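Local coordinates for IPT/TIG domain-containing protein BACOVA_02650 (PDB 5E7G), which binds xyloglucan at the cell surface, probably before the polysaccharide is taken into the periplasm for degradation, at residues L319-T324 and A442-Y447; A310-N315 and E361-E366; V43-Q48 and N68-T73. One frame throughout, in Å; residues are numbered along the deposited sequence.

Contact 1 (L319-T324 and A442-Y447)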
loop_
_atom_site.group_PDB
_atom_site.type_symbol
_atom_site.label_atom_id
_atom_site.label_comp_id
_atom_site.label_asym_id
_atom_site.label_seq_id
_atom_site.Cartn_x
_atom_site.Cartn_y
_atom_site.Cartn_z
ATOM N N LEU A 319 -8.976 21.064 -29.026
ATOM C CA LEU A 319 -10.327 21.059 -29.577
ATOM C C LEU A 319 -11.320 21.616 -28.578
ATOM O O LEU A 319 -11.257 21.284 -27.397
ATOM C CB LEU A 319 -10.749 19.630 -29.971
ATOM C CG LEU A 319 -12.235 19.367 -30.247
ATOM C CD1 LEU A 319 -12.686 20.059 -31.522
ATOM C CD2 LEU A 319 -12.482 17.871 -30.323
ATOM N N GLY A 320 -12.249 22.433 -29.070
ATOM C CA GLY A 320 -13.314 22.991 -28.258
ATOM C C GLY A 320 -14.704 22.678 -28.782
ATOM O O GLY A 320 -15.036 22.948 -29.939
ATOM N N ILE A 321 -15.521 22.101 -27.910
ATOM C CA ILE A 321 -16.928 21.884 -28.196
ATOM C C ILE A 321 -17.750 22.619 -27.158
ATOM O O ILE A 321 -17.881 22.154 -26.026
ATOM C CB ILE A 321 -17.276 20.389 -28.203
ATOM C CG1 ILE A 321 -16.616 19.729 -29.416
ATOM C CG2 ILE A 321 -18.794 20.182 -28.220
ATOM C CD1 ILE A 321 -16.808 18.226 -29.490
ATOM N N THR A 322 -18.299 23.765 -27.553
ATOM C CA THR A 322 -18.970 24.665 -26.620
ATOM C C THR A 322 -20.210 25.295 -27.231
ATOM O O THR A 322 -20.286 25.480 -28.445
ATOM C CB THR A 322 -18.031 25.797 -26.166
ATOM O OG1 THR A 322 -17.941 26.789 -27.202
ATOM C CG2 THR A 322 -16.641 25.251 -25.846
ATOM N N GLY A 323 -21.168 25.641 -26.378
ATOM C CA GLY A 323 -22.382 26.302 -26.813
ATOM C C GLY A 323 -23.584 25.754 -26.079
ATOM O O GLY A 323 -23.439 25.040 -25.084
ATOM N N THR A 324 -24.773 26.095 -26.565
ATOM C CA THR A 324 -26.013 25.564 -26.007
ATOM C C THR A 324 -26.661 24.594 -26.987
ATOM O O THR A 324 -26.765 24.881 -28.181
ATOM C CB THR A 324 -27.014 26.680 -25.663
ATOM O OG1 THR A 324 -26.372 27.660 -24.837
ATOM C CG2 THR A 324 -28.225 26.101 -24.925
ATOM N N ALA A 442 -29.449 22.118 -22.670
ATOM C CA ALA A 442 -28.300 22.296 -21.797
ATOM C C ALA A 442 -27.215 23.086 -22.528
ATOM O O ALA A 442 -27.208 23.166 -23.758
ATOM C CB ALA A 442 -27.769 20.939 -21.324
ATOM N N THR A 443 -26.316 23.695 -21.764
ATOM C CA THR A 443 -25.190 24.420 -22.344
ATOM C C THR A 443 -23.906 23.865 -21.753
ATOM O O THR A 443 -23.835 23.599 -20.552
ATOM C CB THR A 443 -25.287 25.934 -22.097
ATOM O OG1 THR A 443 -24.075 26.398 -21.495
ATOM C CG2 THR A 443 -26.467 26.263 -21.190
ATOM N N ILE A 444 -22.909 23.659 -22.610
ATOM C CA ILE A 444 -21.671 22.996 -22.207
ATOM C C ILE A 444 -20.448 23.726 -22.740
ATOM O O ILE A 444 -20.521 24.449 -23.737
ATOM C CB ILE A 444 -21.610 21.507 -22.697
ATOM C CG1 ILE A 444 -21.446 21.420 -24.224
ATOM C CG2 ILE A 444 -22.852 20.725 -22.237
ATOM C CD1 ILE A 444 -21.147 20.017 -24.717
ATOM N N GLU A 445 -19.325 23.511 -22.067
ATOM C CA GLU A 445 -18.040 24.006 -22.524
ATOM C C GLU A 445 -16.977 22.959 -22.214
ATOM O O GLU A 445 -16.567 22.798 -21.061
ATOM C CB GLU A 445 -17.706 25.338 -21.861
ATOM C CG GLU A 445 -16.465 25.999 -22.416
ATOM C CD GLU A 445 -16.130 27.290 -21.714
ATOM O OE1 GLU A 445 -16.847 27.652 -20.756
ATOM O OE2 GLU A 445 -15.151 27.946 -22.126
ATOM N N VAL A 446 -16.553 22.235 -23.246
ATOM C CA VAL A 446 -15.627 21.118 -23.083
ATOM C C VAL A 446 -14.456 21.216 -24.068
ATOM O O VAL A 446 -14.636 21.596 -25.228
ATOM C CB VAL A 446 -16.350 19.769 -23.271
ATOM C CG1 VAL A 446 -15.394 18.609 -23.038
ATOM C CG2 VAL A 446 -17.543 19.673 -22.320
ATOM N N TYR A 447 -13.263 20.864 -23.599
ATOM C CA TYR A 447 -12.064 20.915 -24.426
ATOM C C TYR A 447 -11.348 19.576 -24.398
ATOM O O TYR A 447 -11.380 18.876 -23.388
ATOM C CB TYR A 447 -11.122 22.029 -23.957
ATOM C CG TYR A 447 -11.745 23.404 -24.009
ATOM C CD1 TYR A 447 -11.699 24.165 -25.171
ATOM C CD2 TYR A 447 -12.388 23.939 -22.899
ATOM C CE1 TYR A 447 -12.275 25.431 -25.226
ATOM C CE2 TYR A 447 -12.966 25.202 -22.942
ATOM C CZ TYR A 447 -12.908 25.943 -24.107
ATOM O OH TYR A 447 -13.487 27.192 -24.150
#

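Contact 2 (A310-N315 and E361-E366). With CA (calcium ion), chain C.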
loop_
_atom_site.group_PDB
_atom_site.type_symbol
_atom_site.label_atom_id
_atom_site.label_comp_id
_atom_site.label_asym_id
_atom_site.label_seq_id
_atom_site.Cartn_x
_atom_site.Cartn_y
_atom_site.Cartn_z
ATOM N N ALA A 310 -11.270 30.076 -20.979
ATOM C CA ALA A 310 -11.278 28.811 -21.731
ATOM C C ALA A 310 -10.622 27.751 -20.825
ATOM O O ALA A 310 -10.910 27.768 -19.622
ATOM C CB ALA A 310 -10.581 28.989 -23.079
ATOM N N PRO A 311 -9.755 26.841 -21.342
ATOM C CA PRO A 311 -9.211 25.955 -20.306
ATOM C C PRO A 311 -7.991 26.549 -19.579
ATOM O O PRO A 311 -7.297 25.804 -18.887
ATOM C CB PRO A 311 -8.830 24.705 -21.095
ATOM C CG PRO A 311 -8.436 25.222 -22.410
ATOM C CD PRO A 311 -9.313 26.409 -22.685
ATOM N N TYR A 312 -7.755 27.855 -19.742
ATOM C CA TYR A 312 -6.693 28.607 -19.046
ATOM C C TYR A 312 -5.281 28.238 -19.506
ATOM O O TYR A 312 -4.516 29.100 -19.943
ATOM C CB TYR A 312 -6.822 28.428 -17.528
ATOM C CG TYR A 312 -8.145 28.924 -16.983
ATOM C CD1 TYR A 312 -8.479 30.276 -17.041
ATOM C CD2 TYR A 312 -9.061 28.047 -16.417
ATOM C CE1 TYR A 312 -9.686 30.739 -16.549
ATOM C CE2 TYR A 312 -10.273 28.501 -15.918
ATOM C CZ TYR A 312 -10.578 29.850 -15.990
ATOM O OH TYR A 312 -11.780 30.309 -15.500
ATOM N N VAL A 313 -4.933 26.962 -19.405
ATOM C CA VAL A 313 -3.681 26.466 -19.967
ATOM C C VAL A 313 -3.947 25.372 -21.004
ATOM O O VAL A 313 -5.005 24.726 -20.996
ATOM C CB VAL A 313 -2.753 25.924 -18.872
ATOM C CG1 VAL A 313 -2.256 27.074 -17.982
ATOM C CG2 VAL A 313 -3.467 24.864 -18.044
ATOM N N SER A 314 -2.990 25.181 -21.909
ATOM C CA SER A 314 -3.106 24.146 -22.930
ATOM C C SER A 314 -1.763 23.807 -23.556
ATOM O O SER A 314 -0.884 24.657 -23.651
ATOM C CB SER A 314 -4.080 24.580 -24.032
ATOM O OG SER A 314 -3.536 25.618 -24.830
ATOM N N ASN A 315 -1.617 22.557 -23.988
ATOM C CA ASN A 315 -0.483 22.158 -24.816
ATOM C C ASN A 315 -0.757 22.482 -26.286
ATOM O O ASN A 315 -1.353 21.684 -27.020
ATOM C CB ASN A 315 -0.189 20.674 -24.650
ATOM C CG ASN A 315 0.470 20.353 -23.324
ATOM O OD1 ASN A 315 0.564 21.198 -22.432
ATOM N ND2 ASN A 315 0.926 19.115 -23.185
ATOM N N GLU A 361 -6.773 14.217 -22.598
ATOM C CA GLU A 361 -7.009 15.229 -21.584
ATOM C C GLU A 361 -8.296 15.951 -21.919
ATOM O O GLU A 361 -8.528 16.328 -23.070
ATOM C CB GLU A 361 -5.849 16.225 -21.491
ATOM C CG GLU A 361 -4.530 15.608 -21.078
ATOM C CD GLU A 361 -4.614 14.836 -19.776
ATOM O OE1 GLU A 361 -4.893 15.439 -18.716
ATOM O OE2 GLU A 361 -4.385 13.616 -19.820
ATOM N N CYS A 362 -9.126 16.130 -20.900
ATOM C CA CYS A 362 -10.411 16.790 -21.051
ATOM C C CYS A 362 -10.589 17.884 -20.002
ATOM O O CYS A 362 -10.113 17.760 -18.870
ATOM C CB CYS A 362 -11.549 15.769 -20.951
ATOM S SG CYS A 362 -13.155 16.440 -21.371
ATOM N N PHE A 363 -11.263 18.956 -20.398
ATOM C CA PHE A 363 -11.573 20.052 -19.497
ATOM C C PHE A 363 -13.048 20.370 -19.605
ATOM O O PHE A 363 -13.522 20.734 -20.678
ATOM C CB PHE A 363 -10.738 21.291 -19.837
ATOM C CG PHE A 363 -10.994 22.477 -18.933
ATOM C CD1 PHE A 363 -12.123 23.265 -19.095
ATOM C CD2 PHE A 363 -10.084 22.817 -17.936
ATOM C CE1 PHE A 363 -12.349 24.369 -18.268
ATOM C CE2 PHE A 363 -10.302 23.919 -17.105
ATOM C CZ PHE A 363 -11.428 24.694 -17.270
ATOM N N VAL A 364 -13.760 20.241 -18.488
ATOM C CA VAL A 364 -15.181 20.578 -18.417
ATOM C C VAL A 364 -15.376 21.813 -17.547
ATOM O O VAL A 364 -15.021 21.808 -16.371
ATOM C CB VAL A 364 -16.015 19.403 -17.843
ATOM C CG1 VAL A 364 -17.507 19.739 -17.844
ATOM C CG2 VAL A 364 -15.746 18.134 -18.635
ATOM N N LYS A 365 -15.937 22.871 -18.126
ATOM C CA LYS A 365 -16.187 24.105 -17.384
ATOM C C LYS A 365 -17.206 23.877 -16.276
ATOM O O LYS A 365 -16.998 24.292 -15.132
ATOM C CB LYS A 365 -16.690 25.206 -18.314
ATOM C CG LYS A 365 -16.973 26.540 -17.612
ATOM C CD LYS A 365 -15.694 27.266 -17.229
ATOM C CE LYS A 365 -16.000 28.610 -16.575
ATOM N NZ LYS A 365 -14.765 29.379 -16.263
ATOM N N GLU A 366 -18.317 23.237 -16.637
ATOM C CA GLU A 366 -19.379 22.923 -15.689
ATOM C C GLU A 366 -20.105 21.630 -16.054
ATOM O O GLU A 366 -20.260 21.308 -17.234
ATOM C CB GLU A 366 -20.388 24.071 -15.617
ATOM C CG GLU A 366 -21.347 23.955 -14.437
ATOM C CD GLU A 366 -20.617 23.900 -13.091
ATOM O OE1 GLU A 366 -19.938 24.893 -12.735
ATOM O OE2 GLU A 366 -20.709 22.858 -12.398
HETATM CA CA CA C . -2.589 20.134 -28.367
HETATM O O HOH W 1 -13.663 30.901 -18.644
HETATM O O HOH W 2 -0.863 18.753 -27.486
#

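Contact 3 (V43-Q48 and N68-T73). With SO4 (sulfate ion), chain F.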
loop_
_atom_site.group_PDB
_atom_site.type_symbol
_atom_site.label_atom_id
_atom_site.label_comp_id
_atom_site.label_asym_id
_atom_site.label_seq_id
_atom_site.Cartn_x
_atom_site.Cartn_y
_atom_site.Cartn_z
ATOM N N VAL A 43 -2.694 -29.458 46.682
ATOM C CA VAL A 43 -1.626 -29.154 45.737
ATOM C C VAL A 43 -1.771 -27.734 45.210
ATOM O O VAL A 43 -2.881 -27.270 44.944
ATOM C CB VAL A 43 -1.615 -30.125 44.550
ATOM C CG1 VAL A 43 -0.464 -29.792 43.597
ATOM C CG2 VAL A 43 -1.499 -31.551 45.044
ATOM N N TYR A 44 -0.640 -27.056 45.057
ATOM C CA TYR A 44 -0.621 -25.697 44.535
ATOM C C TYR A 44 0.450 -25.547 43.461
ATOM O O TYR A 44 1.525 -26.131 43.573
ATOM C CB TYR A 44 -0.353 -24.685 45.650
ATOM C CG TYR A 44 -1.190 -24.847 46.895
ATOM C CD1 TYR A 44 -0.829 -25.752 47.879
ATOM C CD2 TYR A 44 -2.320 -24.066 47.101
ATOM C CE1 TYR A 44 -1.577 -25.891 49.027
ATOM C CE2 TYR A 44 -3.077 -24.194 48.248
ATOM C CZ TYR A 44 -2.700 -25.109 49.211
ATOM O OH TYR A 44 -3.450 -25.244 50.360
ATOM N N ILE A 45 0.149 -24.761 42.432
ATOM C CA ILE A 45 1.129 -24.379 41.419
ATOM C C ILE A 45 1.033 -22.879 41.200
ATOM O O ILE A 45 -0.061 -22.339 41.043
ATOM C CB ILE A 45 0.916 -25.105 40.070
ATOM C CG1 ILE A 45 0.921 -26.629 40.254
ATOM C CG2 ILE A 45 1.996 -24.676 39.074
ATOM C CD1 ILE A 45 0.638 -27.404 38.981
ATOM N N ASN A 46 2.181 -22.211 41.178
ATOM C CA ASN A 46 2.220 -20.757 41.076
ATOM C C ASN A 46 1.319 -20.090 42.119
ATOM O O ASN A 46 0.589 -19.143 41.818
ATOM C CB ASN A 46 1.829 -20.314 39.660
ATOM C CG ASN A 46 2.894 -20.644 38.632
ATOM O OD1 ASN A 46 4.000 -21.060 38.981
ATOM N ND2 ASN A 46 2.577 -20.435 37.358
ATOM N N ASP A 47 1.386 -20.602 43.348
ATOM C CA ASP A 47 0.631 -20.067 44.485
ATOM C C ASP A 47 -0.886 -20.156 44.270
ATOM O O ASP A 47 -1.652 -19.457 44.931
ATOM C CB ASP A 47 1.054 -18.615 44.772
ATOM C CG ASP A 47 2.455 -18.515 45.374
ATOM O OD1 ASP A 47 2.822 -19.383 46.199
ATOM O OD2 ASP A 47 3.189 -17.569 45.022
ATOM N N GLN A 48 -1.313 -21.036 43.368
ATOM C CA GLN A 48 -2.734 -21.229 43.085
ATOM C C GLN A 48 -3.173 -22.660 43.360
ATOM O O GLN A 48 -2.502 -23.610 42.971
ATOM C CB GLN A 48 -3.046 -20.893 41.629
ATOM C CG GLN A 48 -2.867 -19.446 41.246
ATOM C CD GLN A 48 -2.758 -19.279 39.744
ATOM O OE1 GLN A 48 -3.711 -19.519 39.007
ATOM N NE2 GLN A 48 -1.579 -18.892 39.281
ATOM N N ASN A 68 -4.896 -25.435 32.416
ATOM C CA ASN A 68 -4.748 -24.573 31.248
ATOM C C ASN A 68 -4.875 -23.105 31.599
ATOM O O ASN A 68 -4.105 -22.275 31.119
ATOM C CB ASN A 68 -5.788 -24.929 30.183
ATOM C CG ASN A 68 -5.390 -26.135 29.374
ATOM O OD1 ASN A 68 -4.565 -26.035 28.467
ATOM N ND2 ASN A 68 -5.966 -27.286 29.699
ATOM N N GLU A 69 -5.850 -22.795 32.444
ATOM C CA GLU A 69 -6.155 -21.413 32.789
ATOM C C GLU A 69 -5.337 -20.915 33.982
ATOM O O GLU A 69 -5.655 -19.878 34.564
ATOM C CB GLU A 69 -7.650 -21.266 33.083
ATOM C CG GLU A 69 -8.552 -21.816 31.985
ATOM C CD GLU A 69 -8.266 -21.196 30.623
ATOM O OE1 GLU A 69 -7.879 -20.006 30.576
ATOM O OE2 GLU A 69 -8.422 -21.901 29.601
ATOM N N LEU A 70 -4.284 -21.646 34.333
ATOM C CA LEU A 70 -3.395 -21.235 35.418
ATOM C C LEU A 70 -2.749 -19.881 35.127
ATOM O O LEU A 70 -2.150 -19.685 34.071
ATOM C CB LEU A 70 -2.304 -22.287 35.641
ATOM C CG LEU A 70 -1.395 -22.081 36.855
ATOM C CD1 LEU A 70 -2.094 -22.566 38.115
ATOM C CD2 LEU A 70 -0.057 -22.786 36.673
ATOM N N GLU A 71 -2.870 -18.944 36.061
ATOM C CA GLU A 71 -2.199 -17.659 35.914
ATOM C C GLU A 71 -0.687 -17.877 36.011
ATOM O O GLU A 71 -0.199 -18.492 36.956
ATOM C CB GLU A 71 -2.682 -16.665 36.968
ATOM C CG GLU A 71 -2.130 -15.250 36.770
ATOM C CD GLU A 71 -2.442 -14.307 37.922
ATOM O OE1 GLU A 71 -3.108 -14.729 38.896
ATOM O OE2 GLU A 71 -2.010 -13.138 37.849
ATOM N N LEU A 72 0.049 -17.381 35.024
ATOM C CA LEU A 72 1.471 -17.686 34.906
ATOM C C LEU A 72 2.348 -16.598 35.515
ATOM O O LEU A 72 1.913 -15.461 35.702
ATOM C CB LEU A 72 1.837 -17.895 33.433
ATOM C CG LEU A 72 0.966 -18.918 32.685
ATOM C CD1 LEU A 72 1.494 -19.138 31.269
ATOM C CD2 LEU A 72 0.880 -20.240 33.433
ATOM N N THR A 73 3.583 -16.968 35.838
ATOM C CA THR A 73 4.534 -16.044 36.438
ATOM C C THR A 73 4.930 -14.964 35.445
ATOM O O THR A 73 5.371 -13.887 35.841
ATOM C CB THR A 73 5.801 -16.764 36.917
ATOM O OG1 THR A 73 6.358 -17.518 35.831
ATOM C CG2 THR A 73 5.474 -17.698 38.077
HETATM S S SO4 F . -8.262 -26.383 33.184
HETATM O O1 SO4 F . -7.602 -25.102 33.443
HETATM O O2 SO4 F . -8.529 -27.042 34.457
HETATM O O3 SO4 F . -9.522 -26.124 32.489
HETATM O O4 SO4 F . -7.427 -27.281 32.383
HETATM O O HOH W 3 4.621 -19.766 35.216
#

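Contact 1 (L319-T324 and A442-Y447)
In the antiparallel beta-sheet of the xyloglucan-binding domain that lies behind the sugar-binding sheet, strand 319-322 runs antiparallel to strand 442-447, and the pairing carries on past the corner at Gly323. Ile321 and Val446 form one hydrogen-bonded pair, with Ile321 N to Val446 O at 2.9 Å and nearly straight (167°). Gly323 and Ile444 form the next, Ile444 N reaching Gly323 O at 2.9 Å; the backbone angles of Gly323 would jam a side chain against the preceding carbonyl. On the face of Ile321, Ile444 and Val446, Ile321 CG2 meets Ile444 CD1 at 4.2 Å, and Phe373 of strand 372-377 packs on all three side chains. On the other face, Thr322 and Glu445 lie alongside each other, Thr322 CG2 touching Glu445 CG at 3.5 Å. The Tyr447 ring, its CG anti to the carbonyl carbon (chi1 -60°), leans back alongside Gly320, Tyr447 CD1 coming to 3.7 Å from Gly320 CA; a side chain there would crowd the ring. Tyr447 OH donates to Glu445 OE2 at 2.7 Å, on the lone pair turned away from the other oxygen. A phenylalanine in place of Tyr447 would probably leave that carboxylate without this donor and freer to turn. One face is thus apolar and packs on the sugar-binding sheet, while the other ties a carboxylate to a tyrosine hydroxyl.

Contact 2 (A310-N315 and E361-E366)
Pro311 meets one face of Phe363 with its CA-CB edge: Pro311 CA sits 3.8 Å from the Phe363 ring centroid and only 5° off the ring normal, a CH-pi contact over the centre of the face. Pro311 CB covers the inner end of the same face, 3.8 Å from Phe363 CG. With CG anti to the backbone N (chi1 -179°), the phenyl ring stands up from its strand to meet the loop. Tyr312 adds a looser apolar touch, Tyr312 CD2 to Phe363 CZ at 4.2 Å, the two side chains crossing at a slant. Farther out, Tyr312 OH and Lys365 NZ approach to 3.2 Å, but the angle is too poor for a hydrogen bond. Lys365, bent at chi2 (74°), instead donates a hydrogen bond from NZ to a water at 3.0 Å, and that water also takes a weak bond from Ala310 N. A gamma turn centred on Tyr312 kinks the loop, Val313 N donating to Pro311 O at 2.7 Å.

Loop 310-315 connects strands 301-303 and 318-322 of the xyloglucan-binding domain and is laid here across strand 356-364, which pairs with strand 442-455 in the same antiparallel sheet. Trp403 of the neighbouring strand packs on Pro311 and donates from NE1 to Val313 O. Beyond Val313 the loop leaves the strand and passes the calcium ion, which Asn315 O binds at 2.4 Å together with a water and Asn288, Asp290, Thr317 and Asp449. The side chain of Asn315 is used differently: OD1 accepts from Val211 N, in the third IPT/TIG domain, and ND2 donates to Tyr280 OH.

Contact 3 (V43-Q48 and N68-T73)
A type I' turn from Ile45 to Gln48, closed by backbone bonds in both directions between these two residues, holds Asn46 and Gln48 against loop 68-73. The side-chain amide of Gln48 grips Glu71 by both ends of its backbone: Glu71 N donates to Gln48 OE1 at 3.1 Å, in the carbonyl plane and on a lone pair, while Gln48 NE2 donates to Glu71 O at 2.7 Å. Glu71 O lies almost in the plane of the Gln48 amide, and the two bonds together should fix the rotation of that amide. Asn46 ND2 makes a weak hydrogen bond to the same Glu71 O at 3.4 Å; CG anti to the carbonyl carbon (chi1 -71°) brings its amide there. A water between the segments, 3.0 Å from Asn46 ND2, also accepts from Thr73 N. Leu70 packs against Ile45, Asn46 and Gln48 of the turn. Leu70 CD2 meets Ile45 CG2 at 3.7 Å, the two side chains crossing at about a right angle, and Leu70 CD1 sits 3.6 Å from Gln48 OE1. Val98 of strand 97-98 in this first IPT/TIG domain packs on Ile45, Asn46, Leu70 and Leu72, so the same residue touches both segments. In a loop without regular strand pairing, the paired bonds to Glu71 resemble those of a neighbouring strand: the glutamine amide offers one donor and one acceptor to the backbone, and two side-chain amides converge on one carbonyl oxygen, one weakly.

Contacts 1 and 2 share one sheet of the xyloglucan-binding domain: strands 442-455 and 356-364 are neighbours there, and Tyr447 N lies 2.9 Å from Phe363 O, probably a hydrogen bond. Contact 3 belongs to the first IPT/TIG domain, its centre about 80 Å from that of contact 1 and on the opposite side of the chain's centre. All three mix buried and more open residues. Contact 1 has regular backbone pairing with a buried apolar face; contact 2 lays a loop on a strand through a proline and an aromatic ring, with no direct hydrogen bond between its segments; contact 3 joins a turn to a loop through side-chain amides.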